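Long-range contact in integral membrane indolylacetylinositol arabinosyltransferase EmbB (Mycolicibacterium smegmatis MC2 155, PDB 7BVC), which probably transfers arabinose in building the arabinan of cell-wall arabinogalactan, and binds the antitubercular drug ethambutol: residues 970-975 / 1007-1012. Numbering follows the deposited sequence.
With 95E (Ethambutol), chain I.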
loop_
_atom_site.group_PDB
_atom_site.type_symbol
_atom_site.label_atom_id
_atom_site.label_comp_id
_atom_site.label_asym_id
_atom_site.label_seq_id
_atom_site.Cartn_x
_atom_site.Cartn_y
_atom_site.Cartn_z
ATOM N N MET B 970 -5.423 7.727 27.901
ATOM C CA MET B 970 -5.028 8.549 26.767
ATOM C C MET B 970 -4.479 7.648 25.673
ATOM O O MET B 970 -3.653 6.773 25.947
ATOM C CB MET B 970 -3.978 9.579 27.181
ATOM C CG MET B 970 -4.547 10.800 27.877
ATOM S SD MET B 970 -3.264 11.901 28.496
ATOM C CE MET B 970 -3.005 11.232 30.131
ATOM N N ASP B 971 -4.939 7.853 24.440
ATOM C CA ASP B 971 -4.379 7.099 23.334
ATOM C C ASP B 971 -2.904 7.458 23.157
ATOM O O ASP B 971 -2.415 8.467 23.668
ATOM C CB ASP B 971 -5.164 7.369 22.052
ATOM C CG ASP B 971 -6.478 6.613 22.007
ATOM O OD1 ASP B 971 -6.978 6.223 23.082
ATOM O OD2 ASP B 971 -7.012 6.407 20.898
ATOM N N TRP B 972 -2.186 6.614 22.419
ATOM C CA TRP B 972 -0.743 6.784 22.302
ATOM C C TRP B 972 -0.350 7.999 21.475
ATOM O O TRP B 972 0.847 8.283 21.358
ATOM C CB TRP B 972 -0.101 5.523 21.715
ATOM C CG TRP B 972 -0.567 5.155 20.345
ATOM C CD1 TRP B 972 -1.513 4.228 20.027
ATOM C CD2 TRP B 972 -0.089 5.680 19.101
ATOM N NE1 TRP B 972 -1.664 4.151 18.666
ATOM C CE2 TRP B 972 -0.800 5.034 18.075
ATOM C CE3 TRP B 972 0.870 6.638 18.757
ATOM C CZ2 TRP B 972 -0.589 5.315 16.730
ATOM C CZ3 TRP B 972 1.077 6.915 17.422
ATOM C CH2 TRP B 972 0.353 6.257 16.425
ATOM N N ALA B 973 -1.311 8.725 20.909
ATOM C CA ALA B 973 -1.022 9.956 20.190
ATOM C C ALA B 973 -1.141 11.196 21.061
ATOM O O ALA B 973 -0.328 12.115 20.923
ATOM C CB ALA B 973 -1.956 10.097 18.984
ATOM N N VAL B 974 -2.129 11.246 21.951
ATOM C CA VAL B 974 -2.346 12.408 22.805
ATOM C C VAL B 974 -1.579 12.270 24.119
ATOM O O VAL B 974 -2.145 11.898 25.154
ATOM C CB VAL B 974 -3.855 12.614 23.034
ATOM C CG1 VAL B 974 -4.519 12.937 21.729
ATOM C CG2 VAL B 974 -4.505 11.349 23.566
ATOM N N GLY B 975 -0.290 12.593 24.104
ATOM C CA GLY B 975 0.474 12.545 25.335
ATOM C C GLY B 975 1.176 13.836 25.695
ATOM O O GLY B 975 1.330 14.157 26.876
ATOM N N GLN B 1007 -8.351 4.309 12.435
ATOM C CA GLN B 1007 -7.478 3.358 11.758
ATOM C C GLN B 1007 -6.046 3.338 12.282
ATOM O O GLN B 1007 -5.193 2.687 11.667
ATOM C CB GLN B 1007 -7.465 3.638 10.252
ATOM C CG GLN B 1007 -6.747 4.917 9.869
ATOM C CD GLN B 1007 -7.153 5.426 8.503
ATOM O OE1 GLN B 1007 -8.260 5.162 8.035
ATOM N NE2 GLN B 1007 -6.257 6.157 7.853
ATOM N N SER B 1008 -5.745 4.018 13.378
ATOM C CA SER B 1008 -4.387 3.913 13.893
ATOM C C SER B 1008 -4.322 3.576 15.375
ATOM O O SER B 1008 -3.420 2.847 15.788
ATOM C CB SER B 1008 -3.624 5.218 13.619
ATOM O OG SER B 1008 -4.191 6.301 14.331
ATOM N N THR B 1009 -5.248 4.090 16.186
ATOM C CA THR B 1009 -5.200 3.860 17.625
ATOM C C THR B 1009 -6.250 2.876 18.119
ATOM O O THR B 1009 -6.062 2.284 19.187
ATOM C CB THR B 1009 -5.368 5.178 18.389
ATOM O OG1 THR B 1009 -6.670 5.715 18.139
ATOM C CG2 THR B 1009 -4.321 6.187 17.948
ATOM N N ASP B 1010 -7.349 2.694 17.388
ATOM C CA ASP B 1010 -8.322 1.679 17.765
ATOM C C ASP B 1010 -7.914 0.290 17.300
ATOM O O ASP B 1010 -8.440 -0.701 17.815
ATOM C CB ASP B 1010 -9.701 2.027 17.201
ATOM C CG ASP B 1010 -10.528 2.865 18.156
ATOM O OD1 ASP B 1010 -9.997 3.264 19.216
ATOM O OD2 ASP B 1010 -11.710 3.125 17.848
ATOM N N THR B 1011 -6.991 0.199 16.343
ATOM C CA THR B 1011 -6.460 -1.077 15.890
ATOM C C THR B 1011 -5.130 -1.430 16.538
ATOM O O THR B 1011 -4.777 -2.612 16.590
ATOM C CB THR B 1011 -6.284 -1.071 14.369
ATOM O OG1 THR B 1011 -5.331 -0.067 14.002
ATOM C CG2 THR B 1011 -7.605 -0.773 13.687
ATOM N N TRP B 1012 -4.386 -0.436 17.026
ATOM C CA TRP B 1012 -3.137 -0.706 17.725
ATOM C C TRP B 1012 -3.398 -1.201 19.142
ATOM O O TRP B 1012 -2.820 -2.203 19.575
ATOM C CB TRP B 1012 -2.268 0.554 17.744
ATOM C CG TRP B 1012 -0.900 0.349 18.313
ATOM C CD1 TRP B 1012 -0.501 0.596 19.591
ATOM C CD2 TRP B 1012 0.255 -0.135 17.619
ATOM N NE1 TRP B 1012 0.827 0.291 19.740
ATOM C CE2 TRP B 1012 1.315 -0.161 18.543
ATOM C CE3 TRP B 1012 0.493 -0.553 16.308
ATOM C CZ2 TRP B 1012 2.594 -0.585 18.197
ATOM C CZ3 TRP B 1012 1.762 -0.973 15.967
ATOM C CH2 TRP B 1012 2.797 -0.988 16.907
HETATM C C2 95E I . 7.290 1.035 20.730
HETATM O O12 95E I . 3.893 4.769 13.945
HETATM C C11 95E I . 4.583 4.311 15.074
HETATM C C10 95E I . 3.835 3.123 15.669
HETATM C C13 95E I . 2.344 3.414 15.698
HETATM C C14 95E I . 1.567 2.622 14.659
HETATM N N9 95E I . 4.276 2.914 17.032
HETATM C C8 95E I . 5.703 2.661 17.041
HETATM C C7 95E I . 6.119 1.944 18.320
HETATM N N6 95E I . 6.900 2.849 19.141
HETATM C C3 95E I . 7.917 2.126 19.878
HETATM O O1 95E I . 8.250 0.616 21.653
HETATM C C4 95E I . 8.653 3.100 20.790
HETATM C C5 95E I . 9.238 4.291 20.029
#
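Two tryptophans, one from each segment, meet at a steep angle and grip the ethyl arm of one end of ethambutol between them. The five-membered rings of W972 and W1012 lie 4.8 Å apart between centroids with planes at 61°, neither stacked nor edge-to-face, and CD1 of W972 is 3.8 Å from CD1 of W1012. In the cleft so formed, the drug's C13 sits over one face of W972, 3.5 Å from CH2, while its terminal methyl C14 covers the rim of a W1012 face, 3.7 Å from CE3. W972 reaches there with CG between its backbone N and carbonyl carbon (chi1 61°), W1012 with CG anti to its N (chi1 -174°). T1009 CG2 comes obliquely to the rim of W972, 3.4 Å from NE1, on the side opposite the drug's C13, and the carbonyl oxygen of S1008 approaches the ring edge in plane. T1009 divides its branches: OG1 donates to D971 OD2 (2.9 Å), which accepts with its anti lone pair. W1012 also makes a cation-pi contact with R307, and D1010 pairs with R997 and K1005. The contact thus joins the loop after strand 968-970 to helix 1002-1009 and the residues that follow it in the C-terminal domain, lending the pocket two aromatic walls. Their contacts with the drug's ethyl carbons are apolar, so they hold this arm by shape and dispersion rather than by hydrogen bonds.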